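Local coordinates for Lmo2241 protein (Listeria monocytogenes, PDB 4HAM) that probably binds DNA and regulates transcription as a GntR-family winged helix-turn-helix protein that pairs with a second copy of itself, at residues Glu17-Lys22 and Asn53-Ala58; Ile23-Val28 and Ser123-Gly128; Glu66-Ile69 and Gly75-Ile78; Asp104-Gly109 and Glu113-Leu118. All coordinates share one frame; numbering follows the deposited sequence. Where two conformers were deposited one is given.

Contact 1 (Glu17-Lys22 and Asn53-Ala58); sequences EQIVQK and NTVSKA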
loop_
_atom_site.group_PDB
_atom_site.type_symbol
_atom_site.label_atom_id
_atom_site.label_comp_id
_atom_site.label_asym_id
_atom_site.label_seq_id
_atom_site.Cartn_x
_atom_site.Cartn_y
_atom_site.Cartn_z
ATOM N N GLU A 17 -1.016 -8.361 -11.203
ATOM C CA GLU A 17 -0.187 -7.774 -10.158
ATOM C C GLU A 17 0.467 -8.846 -9.291
ATOM O O GLU A 17 1.598 -8.683 -8.832
ATOM C CB GLU A 17 -1.007 -6.807 -9.296
ATOM C CG GLU A 17 -0.192 -6.112 -8.224
ATOM C CD GLU A 17 -0.909 -4.939 -7.598
ATOM O OE1 GLU A 17 -2.136 -4.814 -7.796
ATOM O OE2 GLU A 17 -0.244 -4.133 -6.913
ATOM N N GLN A 18 -0.250 -9.943 -9.064
ATOM C CA GLN A 18 0.292 -11.062 -8.308
ATOM C C GLN A 18 1.502 -11.624 -9.043
ATOM O O GLN A 18 2.536 -11.922 -8.430
ATOM C CB GLN A 18 -0.782 -12.138 -8.098
ATOM C CG GLN A 18 -1.861 -11.703 -7.130
ATOM C CD GLN A 18 -2.864 -12.799 -6.834
ATOM O OE1 GLN A 18 -2.489 -13.932 -6.543
ATOM N NE2 GLN A 18 -4.150 -12.463 -6.908
ATOM N N ILE A 19 1.375 -11.736 -10.367
ATOM C CA ILE A 19 2.481 -12.203 -11.204
ATOM C C ILE A 19 3.660 -11.256 -11.133
ATOM O O ILE A 19 4.799 -11.694 -10.957
ATOM C CB ILE A 19 2.036 -12.374 -12.661
ATOM C CG1 ILE A 19 0.979 -13.488 -12.731
ATOM C CG2 ILE A 19 3.225 -12.713 -13.559
ATOM C CD1 ILE A 19 0.361 -13.634 -14.116
ATOM N N VAL A 20 3.392 -9.959 -11.270
ATOM C CA VAL A 20 4.459 -8.962 -11.145
ATOM C C VAL A 20 5.180 -9.121 -9.802
ATOM O O VAL A 20 6.410 -9.157 -9.733
ATOM C CB VAL A 20 3.910 -7.524 -11.243
ATOM C CG1 VAL A 20 5.006 -6.491 -10.885
ATOM C CG2 VAL A 20 3.340 -7.268 -12.635
ATOM N N GLN A 21 4.408 -9.246 -8.730
ATOM C CA GLN A 21 5.015 -9.232 -7.395
ATOM C C GLN A 21 5.754 -10.527 -7.072
ATOM O O GLN A 21 6.757 -10.504 -6.369
ATOM C CB GLN A 21 3.985 -8.896 -6.305
ATOM C CG GLN A 21 3.399 -7.470 -6.406
ATOM C CD GLN A 21 4.433 -6.391 -6.100
ATOM O OE1 GLN A 21 5.100 -5.876 -7.001
ATOM N NE2 GLN A 21 4.584 -6.064 -4.824
ATOM N N LYS A 22 5.274 -11.656 -7.593
ATOM C CA LYS A 22 5.965 -12.922 -7.381
ATOM C C LYS A 22 7.301 -12.978 -8.131
ATOM O O LYS A 22 8.302 -13.451 -7.591
ATOM C CB LYS A 22 5.074 -14.094 -7.788
ATOM C CG LYS A 22 3.971 -14.369 -6.787
ATOM C CD LYS A 22 4.511 -15.108 -5.550
ATOM C CE LYS A 22 3.378 -15.453 -4.600
ATOM N NZ LYS A 22 3.820 -16.282 -3.439
ATOM N N ASN A 53 -3.304 -12.763 -22.200
ATOM C CA ASN A 53 -3.374 -11.300 -22.111
ATOM C C ASN A 53 -3.076 -10.776 -20.690
ATOM O O ASN A 53 -2.516 -9.687 -20.511
ATOM C CB ASN A 53 -4.717 -10.793 -22.628
ATOM C CG ASN A 53 -4.987 -11.222 -24.071
ATOM O OD1 ASN A 53 -4.395 -10.688 -25.005
ATOM N ND2 ASN A 53 -5.879 -12.199 -24.250
ATOM N N THR A 54 -3.433 -11.563 -19.678
ATOM C CA THR A 54 -3.083 -11.233 -18.295
ATOM C C THR A 54 -1.580 -11.336 -18.055
ATOM O O THR A 54 -0.972 -10.479 -17.407
ATOM C CB THR A 54 -3.841 -12.152 -17.311
ATOM O OG1 THR A 54 -5.244 -11.962 -17.497
ATOM C CG2 THR A 54 -3.485 -11.834 -15.865
ATOM N N VAL A 55 -0.964 -12.386 -18.586
ATOM C CA VAL A 55 0.483 -12.532 -18.465
ATOM C C VAL A 55 1.227 -11.430 -19.235
ATOM O O VAL A 55 2.247 -10.932 -18.783
ATOM C CB VAL A 55 0.938 -13.923 -18.951
ATOM C CG1 VAL A 55 2.459 -14.052 -18.876
ATOM C CG2 VAL A 55 0.253 -15.012 -18.119
ATOM N N SER A 56 0.695 -11.047 -20.386
ATOM C CA SER A 56 1.287 -9.968 -21.163
ATOM C C SER A 56 1.258 -8.660 -20.371
ATOM O O SER A 56 2.228 -7.895 -20.356
ATOM C CB SER A 56 0.548 -9.811 -22.488
ATOM O OG SER A 56 1.007 -8.670 -23.187
ATOM N N LYS A 57 0.148 -8.424 -19.686
ATOM C CA LYS A 57 -0.018 -7.233 -18.862
ATOM C C LYS A 57 1.016 -7.202 -17.725
ATOM O O LYS A 57 1.614 -6.163 -17.431
ATOM C CB LYS A 57 -1.445 -7.211 -18.319
ATOM C CG LYS A 57 -1.865 -5.938 -17.620
ATOM C CD LYS A 57 -3.393 -5.882 -17.517
ATOM C CE LYS A 57 -3.843 -4.897 -16.442
ATOM N NZ LYS A 57 -2.928 -3.725 -16.380
ATOM N N ALA A 58 1.231 -8.356 -17.096
ATOM C CA ALA A 58 2.220 -8.482 -16.041
ATOM C C ALA A 58 3.638 -8.245 -16.556
ATOM O O ALA A 58 4.425 -7.549 -15.922
ATOM C CB ALA A 58 2.127 -9.878 -15.390
#

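Contact 2 (Ile23-Val28 and Ser123-Gly128); sequences IKEQVV and SQDIIG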
loop_
_atom_site.group_PDB
_atom_site.type_symbol
_atom_site.label_atom_id
_atom_site.label_comp_id
_atom_site.label_asym_id
_atom_site.label_seq_id
_atom_site.Cartn_x
_atom_site.Cartn_y
_atom_site.Cartn_z
ATOM N N ILE A 23 7.311 -12.477 -9.361
ATOM C CA ILE A 23 8.546 -12.399 -10.130
ATOM C C ILE A 23 9.561 -11.498 -9.428
ATOM O O ILE A 23 10.732 -11.861 -9.292
ATOM C CB ILE A 23 8.301 -11.917 -11.564
ATOM C CG1 ILE A 23 7.480 -12.945 -12.335
ATOM C CG2 ILE A 23 9.641 -11.659 -12.277
ATOM C CD1 ILE A 23 8.113 -14.294 -12.358
ATOM N N LYS A 24 9.101 -10.335 -8.978
ATOM C CA LYS A 24 9.948 -9.409 -8.226
ATOM C C LYS A 24 10.547 -10.072 -6.974
ATOM O O LYS A 24 11.745 -9.949 -6.700
ATOM C CB LYS A 24 9.129 -8.174 -7.825
ATOM C CG LYS A 24 9.948 -7.052 -7.219
ATOM C CD LYS A 24 9.086 -5.872 -6.755
ATOM C CE LYS A 24 8.425 -5.137 -7.919
ATOM N NZ LYS A 24 7.700 -3.899 -7.483
ATOM N N GLU A 25 9.702 -10.767 -6.219
ATOM C CA GLU A 25 10.126 -11.459 -4.995
ATOM C C GLU A 25 11.147 -12.554 -5.297
ATOM O O GLU A 25 12.099 -12.760 -4.546
ATOM C CB GLU A 25 8.909 -12.068 -4.271
ATOM C CG GLU A 25 9.217 -12.521 -2.839
ATOM C CD GLU A 25 8.056 -13.272 -2.197
ATOM O OE1 GLU A 25 6.961 -13.323 -2.802
ATOM O OE2 GLU A 25 8.241 -13.797 -1.084
ATOM N N GLN A 26 10.948 -13.266 -6.395
ATOM C CA GLN A 26 11.910 -14.301 -6.786
ATOM C C GLN A 26 13.264 -13.714 -7.168
ATOM O O GLN A 26 14.302 -14.334 -6.934
ATOM C CB GLN A 26 11.363 -15.150 -7.921
ATOM C CG GLN A 26 10.290 -16.108 -7.466
ATOM C CD GLN A 26 9.780 -16.960 -8.584
ATOM O OE1 GLN A 26 10.339 -16.961 -9.684
ATOM N NE2 GLN A 26 8.707 -17.688 -8.322
ATOM N N VAL A 27 13.256 -12.522 -7.757
ATOM C CA VAL A 27 14.503 -11.819 -8.004
ATOM C C VAL A 27 15.148 -11.455 -6.676
ATOM O O VAL A 27 16.342 -11.692 -6.481
ATOM C CB VAL A 27 14.314 -10.552 -8.878
ATOM C CG1 VAL A 27 15.601 -9.747 -8.939
ATOM C CG2 VAL A 27 13.848 -10.933 -10.268
ATOM N N VAL A 28 14.363 -10.907 -5.750
ATOM C CA VAL A 28 14.896 -10.577 -4.426
ATOM C C VAL A 28 15.521 -11.792 -3.734
ATOM O O VAL A 28 16.584 -11.685 -3.129
ATOM C CB VAL A 28 13.824 -9.941 -3.516
ATOM C CG1 VAL A 28 14.306 -9.890 -2.070
ATOM C CG2 VAL A 28 13.467 -8.543 -4.029
ATOM N N SER A 123 9.774 -9.024 5.844
ATOM C CA SER A 123 11.115 -8.924 5.300
ATOM C C SER A 123 11.787 -10.300 5.219
ATOM O O SER A 123 12.362 -10.653 4.186
ATOM C CB SER A 123 11.967 -7.967 6.134
ATOM O OG SER A 123 13.292 -7.936 5.643
ATOM N N GLN A 124 11.706 -11.077 6.298
ATOM C CA GLN A 124 12.314 -12.408 6.319
ATOM C C GLN A 124 11.647 -13.356 5.325
ATOM O O GLN A 124 12.319 -14.182 4.700
ATOM C CB GLN A 124 12.271 -13.022 7.731
ATOM C CG GLN A 124 13.111 -12.275 8.771
ATOM C CD GLN A 124 14.596 -12.408 8.510
ATOM O OE1 GLN A 124 15.196 -11.561 7.850
ATOM N NE2 GLN A 124 15.194 -13.485 9.011
ATOM N N ASP A 125 10.332 -13.234 5.175
ATOM C CA ASP A 125 9.592 -14.096 4.259
ATOM C C ASP A 125 9.940 -13.759 2.804
ATOM O O ASP A 125 9.992 -14.634 1.944
ATOM C CB ASP A 125 8.090 -13.958 4.494
ATOM C CG ASP A 125 7.270 -14.842 3.575
ATOM O OD1 ASP A 125 7.203 -16.064 3.811
ATOM O OD2 ASP A 125 6.679 -14.306 2.619
ATOM N N ILE A 126 10.187 -12.483 2.545
ATOM C CA ILE A 126 10.561 -12.030 1.213
ATOM C C ILE A 126 11.971 -12.488 0.849
ATOM O O ILE A 126 12.188 -13.046 -0.226
ATOM C CB ILE A 126 10.415 -10.497 1.124
ATOM C CG1 ILE A 126 8.934 -10.145 1.041
ATOM C CG2 ILE A 126 11.188 -9.927 -0.071
ATOM C CD1 ILE A 126 8.603 -8.723 1.473
ATOM N N ILE A 127 12.914 -12.291 1.765
ATOM C CA ILE A 127 14.303 -12.697 1.543
ATOM C C ILE A 127 14.440 -14.205 1.410
ATOM O O ILE A 127 15.277 -14.711 0.658
ATOM C CB ILE A 127 15.225 -12.140 2.652
ATOM C CG1 ILE A 127 15.241 -10.615 2.571
ATOM C CG2 ILE A 127 16.624 -12.703 2.536
ATOM C CD1 ILE A 127 15.819 -9.928 3.802
ATOM N N GLY A 128 13.594 -14.939 2.122
ATOM C CA GLY A 128 13.544 -16.377 1.954
ATOM C C GLY A 128 14.754 -17.121 2.494
ATOM O O GLY A 128 15.391 -16.696 3.451
#

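Contact 3 (Glu66-Ile69 and Gly75-Ile78); sequences EVII and GTFI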
loop_
_atom_site.group_PDB
_atom_site.type_symbol
_atom_site.label_atom_id
_atom_site.label_comp_id
_atom_site.label_asym_id
_atom_site.label_seq_id
_atom_site.Cartn_x
_atom_site.Cartn_y
_atom_site.Cartn_z
ATOM N N GLU A 66 11.448 -2.105 -14.905
ATOM C CA GLU A 66 12.811 -2.533 -15.222
ATOM C C GLU A 66 13.260 -3.776 -14.451
ATOM O O GLU A 66 14.429 -3.946 -14.135
ATOM C CB GLU A 66 13.810 -1.369 -15.091
ATOM C CG GLU A 66 13.408 -0.171 -15.951
ATOM C CD GLU A 66 14.534 0.826 -16.167
ATOM O OE1 GLU A 66 15.567 0.747 -15.467
ATOM O OE2 GLU A 66 14.383 1.689 -17.053
ATOM N N VAL A 67 12.315 -4.667 -14.183
ATOM C CA VAL A 67 12.636 -5.932 -13.548
ATOM C C VAL A 67 13.073 -6.934 -14.607
ATOM O O VAL A 67 13.962 -7.749 -14.374
ATOM C CB VAL A 67 11.413 -6.489 -12.793
ATOM C CG1 VAL A 67 11.764 -7.791 -12.070
ATOM C CG2 VAL A 67 10.890 -5.458 -11.804
ATOM N N ILE A 68 12.423 -6.879 -15.769
ATOM C CA ILE A 68 12.753 -7.760 -16.886
ATOM C C ILE A 68 13.027 -6.940 -18.145
ATOM O O ILE A 68 12.730 -5.745 -18.199
ATOM C CB ILE A 68 11.620 -8.777 -17.184
ATOM C CG1 ILE A 68 10.367 -8.067 -17.717
ATOM C CG2 ILE A 68 11.289 -9.624 -15.945
ATOM C CD1 ILE A 68 9.206 -9.023 -18.059
ATOM N N ILE A 69 13.600 -7.593 -19.151
ATOM C CA ILE A 69 13.902 -6.961 -20.430
ATOM C C ILE A 69 13.549 -7.936 -21.553
ATOM O O ILE A 69 13.854 -9.121 -21.476
ATOM C CB ILE A 69 15.405 -6.546 -20.515
ATOM C CG1 ILE A 69 15.714 -5.865 -21.848
ATOM C CG2 ILE A 69 16.328 -7.746 -20.285
ATOM C CD1 ILE A 69 15.130 -4.476 -21.973
ATOM N N GLY A 75 14.147 -13.556 -26.512
ATOM C CA GLY A 75 13.455 -13.987 -25.307
ATOM C C GLY A 75 13.302 -12.894 -24.273
ATOM O O GLY A 75 13.578 -11.718 -24.545
ATOM N N THR A 76 12.861 -13.282 -23.077
ATOM C CA THR A 76 12.669 -12.329 -21.993
ATOM C C THR A 76 13.611 -12.717 -20.859
ATOM O O THR A 76 13.703 -13.891 -20.505
ATOM C CB THR A 76 11.206 -12.348 -21.501
ATOM O OG1 THR A 76 10.339 -12.041 -22.599
ATOM C CG2 THR A 76 10.990 -11.328 -20.380
ATOM N N PHE A 77 14.309 -11.731 -20.302
ATOM C CA PHE A 77 15.385 -11.988 -19.346
ATOM C C PHE A 77 15.213 -11.112 -18.124
ATOM O O PHE A 77 14.588 -10.055 -18.202
ATOM C CB PHE A 77 16.742 -11.674 -19.979
ATOM C CG PHE A 77 16.987 -12.405 -21.265
ATOM C CD1 PHE A 77 17.557 -13.675 -21.258
ATOM C CD2 PHE A 77 16.604 -11.845 -22.477
ATOM C CE1 PHE A 77 17.764 -14.365 -22.443
ATOM C CE2 PHE A 77 16.812 -12.523 -23.668
ATOM C CZ PHE A 77 17.386 -13.784 -23.656
ATOM N N ILE A 78 15.780 -11.535 -16.997
ATOM C CA ILE A 78 15.831 -10.664 -15.834
ATOM C C ILE A 78 16.821 -9.522 -16.111
ATOM O O ILE A 78 17.940 -9.751 -16.566
ATOM C CB ILE A 78 16.238 -11.432 -14.559
ATOM C CG1 ILE A 78 15.239 -12.558 -14.278
ATOM C CG2 ILE A 78 16.355 -10.482 -13.368
ATOM C CD1 ILE A 78 13.765 -12.110 -14.208
#

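Contact 4 (Asp104-Gly109 and Glu113-Leu118); sequences DLVYLG and EEIHKL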
loop_
_atom_site.group_PDB
_atom_site.type_symbol
_atom_site.label_atom_id
_atom_site.label_comp_id
_atom_site.label_asym_id
_atom_site.label_seq_id
_atom_site.Cartn_x
_atom_site.Cartn_y
_atom_site.Cartn_z
ATOM N N ASP A 104 -3.078 3.331 8.374
ATOM C CA ASP A 104 -4.215 2.409 8.429
ATOM C C ASP A 104 -4.101 1.429 9.594
ATOM O O ASP A 104 -5.067 1.213 10.328
ATOM C CB ASP A 104 -4.399 1.662 7.107
ATOM C CG ASP A 104 -4.981 2.539 6.008
ATOM O OD1 ASP A 104 -5.369 3.695 6.293
ATOM O OD2 ASP A 104 -5.060 2.064 4.856
ATOM N N LEU A 105 -2.922 0.842 9.764
ATOM C CA LEU A 105 -2.675 -0.066 10.872
ATOM C C LEU A 105 -2.855 0.642 12.227
ATOM O O LEU A 105 -3.514 0.118 13.118
ATOM C CB LEU A 105 -1.261 -0.648 10.779
ATOM C CG LEU A 105 -0.984 -1.602 9.614
ATOM C CD1 LEU A 105 0.511 -1.826 9.457
ATOM C CD2 LEU A 105 -1.715 -2.932 9.800
ATOM N N VAL A 106 -2.258 1.823 12.374
ATOM C CA VAL A 106 -2.346 2.562 13.631
ATOM C C VAL A 106 -3.799 2.897 13.961
ATOM O O VAL A 106 -4.230 2.740 15.105
ATOM C CB VAL A 106 -1.455 3.828 13.645
ATOM C CG1 VAL A 106 -1.722 4.649 14.909
ATOM C CG2 VAL A 106 0.019 3.447 13.575
ATOM N N TYR A 107 -4.562 3.310 12.951
ATOM C CA TYR A 107 -5.974 3.571 13.151
ATOM C C TYR A 107 -6.728 2.322 13.623
ATOM O O TYR A 107 -7.652 2.408 14.432
ATOM C CB TYR A 107 -6.647 4.141 11.890
ATOM C CG TYR A 107 -8.123 4.309 12.127
ATOM C CD1 TYR A 107 -8.598 5.384 12.867
ATOM C CD2 TYR A 107 -9.042 3.361 11.678
ATOM C CE1 TYR A 107 -9.941 5.525 13.139
ATOM C CE2 TYR A 107 -10.405 3.504 11.945
ATOM C CZ TYR A 107 -10.837 4.590 12.684
ATOM O OH TYR A 107 -12.177 4.755 12.960
ATOM N N LEU A 108 -6.338 1.168 13.105
ATOM C CA LEU A 108 -6.982 -0.084 13.463
ATOM C C LEU A 108 -6.477 -0.638 14.800
ATOM O O LEU A 108 -6.846 -1.739 15.203
ATOM C CB LEU A 108 -6.785 -1.106 12.348
ATOM C CG LEU A 108 -7.530 -0.786 11.047
ATOM C CD1 LEU A 108 -6.989 -1.613 9.906
ATOM C CD2 LEU A 108 -9.025 -1.040 11.217
ATOM N N GLY A 109 -5.627 0.122 15.478
ATOM C CA GLY A 109 -5.209 -0.242 16.821
ATOM C C GLY A 109 -3.921 -1.037 16.911
ATOM O O GLY A 109 -3.608 -1.577 17.969
ATOM N N GLU A 113 5.219 -1.068 17.859
ATOM C CA GLU A 113 5.976 -2.262 18.233
ATOM C C GLU A 113 5.545 -3.461 17.391
ATOM O O GLU A 113 6.383 -4.206 16.892
ATOM C CB GLU A 113 5.825 -2.588 19.723
ATOM C CG GLU A 113 6.485 -3.900 20.130
ATOM C CD GLU A 113 6.455 -4.151 21.639
ATOM O OE1 GLU A 113 5.348 -4.259 22.214
ATOM O OE2 GLU A 113 7.545 -4.244 22.247
ATOM N N GLU A 114 4.233 -3.625 17.245
ATOM C CA GLU A 114 3.659 -4.696 16.437
ATOM C C GLU A 114 3.993 -4.511 14.955
ATOM O O GLU A 114 4.216 -5.478 14.231
ATOM C CB GLU A 114 2.142 -4.768 16.652
ATOM C CG GLU A 114 1.743 -5.171 18.063
ATOM C CD GLU A 114 0.247 -5.050 18.332
ATOM O OE1 GLU A 114 -0.339 -3.980 18.050
ATOM O OE2 GLU A 114 -0.341 -6.029 18.840
ATOM N N ILE A 115 4.029 -3.260 14.510
ATOM C CA ILE A 115 4.390 -2.939 13.134
ATOM C C ILE A 115 5.847 -3.299 12.809
ATOM O O ILE A 115 6.119 -3.871 11.753
ATOM C CB ILE A 115 4.107 -1.452 12.798
ATOM C CG1 ILE A 115 2.602 -1.198 12.793
ATOM C CG2 ILE A 115 4.690 -1.081 11.443
ATOM C CD1 ILE A 115 2.234 0.278 12.709
ATOM N N HIS A 116 6.776 -2.989 13.715
ATOM C CA HIS A 116 8.167 -3.389 13.519
ATOM C C HIS A 116 8.295 -4.909 13.422
ATOM O O HIS A 116 9.072 -5.420 12.619
ATOM C CB HIS A 116 9.069 -2.872 14.643
ATOM C CG HIS A 116 9.343 -1.404 14.571
ATOM N ND1 HIS A 116 9.950 -0.812 13.485
ATOM C CD2 HIS A 116 9.091 -0.404 15.449
ATOM C CE1 HIS A 116 10.055 0.485 13.692
ATOM N NE2 HIS A 116 9.542 0.761 14.881
ATOM N N LYS A 117 7.537 -5.619 14.255
ATOM C CA LYS A 117 7.534 -7.077 14.276
ATOM C C LYS A 117 7.054 -7.635 12.936
ATOM O O LYS A 117 7.690 -8.529 12.356
ATOM C CB LYS A 117 6.633 -7.580 15.406
ATOM C CG LYS A 117 6.441 -9.086 15.454
ATOM C CD LYS A 117 6.950 -9.664 16.770
ATOM C CE LYS A 117 6.641 -11.156 16.905
ATOM N NZ LYS A 117 5.452 -11.419 17.775
ATOM N N LEU A 118 5.926 -7.110 12.459
ATOM C CA LEU A 118 5.400 -7.472 11.148
ATOM C C LEU A 118 6.414 -7.189 10.048
ATOM O O LEU A 118 6.590 -8.001 9.136
ATOM C CB LEU A 118 4.111 -6.710 10.840
ATOM C CG LEU A 118 2.852 -7.108 11.612
ATOM C CD1 LEU A 118 1.689 -6.184 11.238
ATOM C CD2 LEU A 118 2.492 -8.571 11.370
#

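Contact 1 (Glu17-Lys22 and Asn53-Ala58)
Ala58 packs hard against Ile19 and Val20, and this is the tight end of the contact. The methyl CB of Ala58 lies 3.5 Å from CG2 of Ile19, the short branch, which chi1 of -65° holds anti to the backbone N and turns toward the other helix. On the next residue, CG2 of Val20 comes in beside the main chain, 3.5 Å from Ala58 O. A side chain as small as alanine suits this spot because Val20 CA and Ala58 CA are only 5.4 Å apart; the axes of the two segments approach to 8.8 Å at a crossing angle of -47°. These belong to the first and third helices of the winged helix-turn-helix domain: 52-64 follows helix 41-48 and is therefore probably the recognition helix, the one that enters DNA in this family, and 15-29 backs it. Phe44 of helix 41-48 touches both Ile19 and Val55 and adds to the apolar cluster. Toward the start of 53-58 the helices part, and the long branch of Ile19 only grazes its partner, CD1 standing 4.2 Å from CG2 of Val55. Beyond that, Thr54 leans on Ile15 and Tyr16, while the exposed Lys57 makes a cation-pi contact with Tyr16.

Contact 2 (Ile23-Val28 and Ser123-Gly128)
This is a steep helix-on-helix junction between the second half of helix 15-29 and the C-terminal turns of helix 112-127; the axes of segments 23-28 and 123-127 lie 83° apart in direction and approach to 9.6 Å. Its apolar centre is Val28 against Ile126: CG1 of the valine lies 3.7 Å from CG2 of the isoleucine, branch against branch. Both methyls stand anti to their own backbone N (chi1 168° for Val28), which points each at the other helix. Short branched residues suit backbones this close, Val28 CA being 6.4 Å from Ile127 CA. The junction ties the winged helix-turn-helix domain to the C-terminal pair of helices, a pair consistent with half of a four-helix bundle made with the second subunit; Leu103 of that subunit packs on Glu25 and Ile126. Glu25 runs extended alongside, bringing OE2 to 3.6 Å from Asp125 O. Set against the carbonyl end of a helix, a carboxylate would be unfavourable alone. Lys29 answers this, forming a salt bridge with Glu25 OE2 and donating to Ile126 O. The carboxylate of Asp125, modelled in two conformers, is turned to Lys99 of the second subunit, a salt bridge that would offset its nearness to Glu25.

Contact 3 (Glu66-Ile69 and Gly75-Ile78)
Phe77 O is approached by two donors from the neighbouring strand. Ile69 N gives it a hydrogen bond of 2.8 Å, and Ile68 CA adds a CH···O contact at 3.2 Å. The return bond runs from Phe77 N to Ile69 O at 2.9 Å, with Thr76 CA as a weaker CH···O neighbour of the same oxygen. Ile69 and Phe77 are thus an antiparallel hydrogen-bonded pair, and Ile68 and Ile78 the adjoining non-hydrogen-bonded one. Strands 68-71 and 75-78 make up the beta hairpin that forms the wing of the winged helix-turn-helix fold, entered from helix 52-64 through a Schellman motif at Glu66. The wing's two faces differ in character. Ile68 is buried against Tyr59 and Leu62 of helix 52-64; its chi1 of 67° places CG1 between the backbone N and the carbonyl carbon, which carries CD1 toward Thr76 and leaves CG2 toward Ile78. CD1 comes to 3.7 Å from Thr76 CG2, and CG2 sits 3.9 Å from CD1 of Ile78, whose own chain bends back toward this strand. Beta-branched residues favour strands, and here they also fill the interior beside Ile38. On the other face, Ile69 CG2 rests 4.0 Å from Phe77 CB, while the end of Ile69 leads away into more open surroundings. At the hairpin end of 75-78, Gly75 adopts a phi of 136°, where a side chain would collide with the preceding carbonyl oxygen.

Contact 4 (Asp104-Gly109 and Glu113-Leu118)
A helical hairpin turns here, with helix 88-107 ending and helix 112-127 starting after a short connection, and Ile115 is the residue that fastens the two arms. Its CG1 lies 4.0 Å from CD1 of Leu105, and chi2 of 170° carries the terminal CD1 further in, 4.0 Å from CG2 of Val106 and 4.1 Å from CB of Leu105. The isoleucine and valine side chains meet at about a right angle, and the one methyl CD1 touches two consecutive residues. Val110, from the connection, touches Leu105 and Ile115 as well and adds to the cluster at the turn. Aliphatic residues suit this side because Leu105 and Ile115 are buried and meet through methyl and methylene groups alone. Around the hairpin lies the dimer interface, where Thr94 of the second subunit packs on Leu105, Asp104 forms a salt bridge with Lys24 of that subunit, and His116 ND1 is hydrogen-bonded to ND1 of its counterpart there. Near the turn the contact is looser and more polar, and a glycerol, probably from the crystallisation liquor, bonds to Val106 O and Tyr107 O. The first arm stops in a Schellman motif: Gly109 takes a phi of 94°, where a side chain would be jammed against the carbonyl oxygen of Leu108, and glycine therefore fits. From this turned-back position Gly109 N donates to Val106 O at 3.0 Å.

How the contacts relate
Helix 15-29 serves contacts 1 and 2 in turn: its earlier half backs helix 52-64, its later half meets helix 112-127, and the two contact centres are 16 Å apart. Contacts 1 and 3 build one winged helix-turn-helix domain, centres 13 Å apart. Contact 2 joins that domain to the C-terminal helices and also touches contact 3, with Val27 CG2 4.0 Å from Ile78 CG2. Contact 4 shares helix 112-127 with contact 2 but sits at its other end, about 22 Å away between centres and 35 Å from contact 3. The second subunit knits the distant parts together: its Asp104, from the hairpin, binds Lys24 and Gln21 of this chain.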